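Local atomic coordinates of chromosome partition protein Smc (Pyrococcus furiosus, PDB entry 3KTA), a protein that joins its two terminal domains into an ABC-type ATPase and is probably required for chromosome condensation and partitioning. Residues P29-L37 / L48-G56. Residues are numbered along the deposited sequence; the frame is centred on the assembly and turned at random.
Sequences PGGSARLIL and LEIEAKPAG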
# COMPACT_ATOMS: atom_id res chain seq x y z
N PRO B 29 -0.83 23.57 -3.69
CA PRO B 29 -1.42 24.77 -4.29
C PRO B 29 -0.35 25.78 -4.68
O PRO B 29 0.58 26.04 -3.90
CB PRO B 29 -2.33 25.31 -3.18
CG PRO B 29 -2.71 24.08 -2.40
CD PRO B 29 -1.47 23.21 -2.41
N GLY B 30 -0.45 26.33 -5.90
CA GLY B 30 0.53 27.27 -6.39
C GLY B 30 1.73 26.63 -7.06
O GLY B 30 2.57 27.31 -7.65
N GLY B 31 1.82 25.30 -6.98
CA GLY B 31 2.92 24.59 -7.60
C GLY B 31 2.46 23.84 -8.84
O GLY B 31 1.28 23.77 -9.14
N SER B 32 3.42 23.29 -9.58
CA SER B 32 3.10 22.53 -10.78
C SER B 32 4.16 21.47 -11.03
O SER B 32 5.29 21.56 -10.54
CB SER B 32 2.99 23.46 -12.00
OG SER B 32 4.26 23.99 -12.36
N ALA B 33 3.81 20.45 -11.80
CA ALA B 33 4.77 19.41 -12.15
C ALA B 33 4.39 18.72 -13.44
O ALA B 33 3.23 18.76 -13.85
CB ALA B 33 4.91 18.40 -11.01
N ARG B 34 5.37 18.08 -14.07
CA ARG B 34 5.17 17.38 -15.34
C ARG B 34 5.87 16.03 -15.36
O ARG B 34 6.90 15.84 -14.71
CB ARG B 34 5.75 18.19 -16.52
CG ARG B 34 5.04 19.45 -16.90
CD ARG B 34 5.65 19.99 -18.21
NE ARG B 34 7.09 20.23 -18.08
CZ ARG B 34 7.99 19.91 -19.01
NH1 ARG B 34 7.62 19.33 -20.15
NH2 ARG B 34 9.27 20.18 -18.80
N LEU B 35 5.30 15.10 -16.13
CA LEU B 35 6.00 13.89 -16.55
C LEU B 35 6.58 14.14 -17.94
O LEU B 35 5.92 14.74 -18.80
CB LEU B 35 5.06 12.70 -16.61
CG LEU B 35 4.31 12.32 -15.33
CD1 LEU B 35 3.58 11.00 -15.53
CD2 LEU B 35 5.26 12.23 -14.14
N ILE B 36 7.81 13.69 -18.16
CA ILE B 36 8.48 13.92 -19.43
C ILE B 36 9.09 12.62 -19.94
O ILE B 36 9.83 11.97 -19.22
CB ILE B 36 9.62 14.94 -19.24
CG1 ILE B 36 9.08 16.22 -18.60
CG2 ILE B 36 10.31 15.23 -20.57
CD1 ILE B 36 10.16 17.17 -18.16
N LEU B 37 8.77 12.24 -21.17
CA LEU B 37 9.44 11.09 -21.79
C LEU B 37 10.82 11.53 -22.25
O LEU B 37 10.95 12.54 -22.94
CB LEU B 37 8.63 10.56 -22.97
CG LEU B 37 7.30 9.87 -22.60
CD1 LEU B 37 6.45 9.58 -23.82
CD2 LEU B 37 7.57 8.58 -21.81
N LEU B 48 11.32 7.83 -18.07
CA LEU B 48 10.24 8.78 -17.82
C LEU B 48 10.66 9.63 -16.63
O LEU B 48 10.87 9.12 -15.52
CB LEU B 48 8.93 8.02 -17.57
CG LEU B 48 7.61 8.79 -17.46
CD1 LEU B 48 6.44 7.84 -17.64
CD2 LEU B 48 7.52 9.52 -16.13
N GLU B 49 10.82 10.93 -16.87
CA GLU B 49 11.34 11.83 -15.84
C GLU B 49 10.22 12.60 -15.17
O GLU B 49 9.15 12.75 -15.73
CB GLU B 49 12.35 12.81 -16.44
CG GLU B 49 13.81 12.41 -16.23
CD GLU B 49 14.31 12.68 -14.81
OE1 GLU B 49 13.51 12.66 -13.86
OE2 GLU B 49 15.53 12.91 -14.66
N ILE B 50 10.49 13.08 -13.97
CA ILE B 50 9.58 13.98 -13.28
C ILE B 50 10.26 15.33 -13.16
O ILE B 50 11.42 15.40 -12.76
CB ILE B 50 9.24 13.47 -11.86
CG1 ILE B 50 8.49 12.14 -11.95
CG2 ILE B 50 8.43 14.50 -11.08
CD1 ILE B 50 8.24 11.47 -10.61
N GLU B 51 9.55 16.39 -13.54
CA GLU B 51 10.04 17.75 -13.35
C GLU B 51 9.03 18.55 -12.54
O GLU B 51 7.89 18.76 -12.97
CB GLU B 51 10.29 18.42 -14.70
CG GLU B 51 10.56 19.91 -14.61
CD GLU B 51 10.50 20.58 -15.96
OE1 GLU B 51 9.51 21.29 -16.24
OE2 GLU B 51 11.45 20.38 -16.75
N ALA B 52 9.44 19.00 -11.36
CA ALA B 52 8.51 19.68 -10.47
C ALA B 52 8.93 21.11 -10.11
O ALA B 52 10.11 21.40 -9.94
CB ALA B 52 8.29 18.85 -9.21
N LYS B 53 7.93 21.97 -9.99
CA LYS B 53 8.11 23.34 -9.53
C LYS B 53 7.20 23.50 -8.33
O LYS B 53 6.05 23.90 -8.48
CB LYS B 53 7.65 24.32 -10.62
CG LYS B 53 8.37 24.18 -11.95
CD LYS B 53 7.76 25.10 -13.01
CE LYS B 53 8.50 24.97 -14.33
NZ LYS B 53 7.94 25.90 -15.35
N PRO B 54 7.69 23.14 -7.13
CA PRO B 54 6.90 23.17 -5.90
C PRO B 54 6.23 24.52 -5.64
O PRO B 54 5.11 24.55 -5.11
CB PRO B 54 7.94 22.87 -4.81
CG PRO B 54 8.98 22.06 -5.51
CD PRO B 54 9.05 22.60 -6.92
N ALA B 55 6.88 25.61 -6.03
CA ALA B 55 6.32 26.95 -5.83
C ALA B 55 5.79 27.58 -7.12
O ALA B 55 5.40 28.76 -7.13
CB ALA B 55 7.35 27.87 -5.16
N GLY B 56 5.78 26.82 -8.21
CA GLY B 56 5.09 27.23 -9.42
C GLY B 56 5.96 27.84 -10.49
O GLY B 56 5.65 27.76 -11.68
O HOH W 1 3.65 26.55 -3.84
O HOH W 2 3.66 26.60 -12.84
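The guanidinium of Arg34 is held at its edge by Glu51, whose OE1 lies in the guanidinium plane and accepts from both NE and NH2, while CG1 of Ile36 sits 3.6 Å above one face, toward the rim. The salt bridge is side-on but not coplanar: the two planes stand 60° apart, and from one face of the carboxylate Arg34 NH2 reaches Glu51 OE1 at 2.8 Å and Arg34 NE at 3.2 Å, the NE bond more bent (138°). A chi1 of 170° sets Glu51 CG opposite its backbone N and lays the chain alongside Arg34; Glu51 CB meets Ile36 CD1 at 3.7 Å. Were Glu51 replaced, an alanine here is likely to leave the guanidinium without its cross-strand mate and less fixed over Ile36. On the other face, Leu35 CD2 packs on Ile50 CG1 (3.9 Å) and Ala33 CB on Ala52 CB (3.9 Å); Phe20 of helix 4-27 touches Ala33 and Leu35, and Thr73 of helix 67-84 touches Ile50. Past strand 48-53 comes a type I turn, Lys53 to Gly56, where Lys53 O accepts from Ser32 N and Gly56 N. This is an antiparallel beta hairpin, one face mostly polar, the other apolar, in the C-terminal part of the SMC ABC-type ATPase domain.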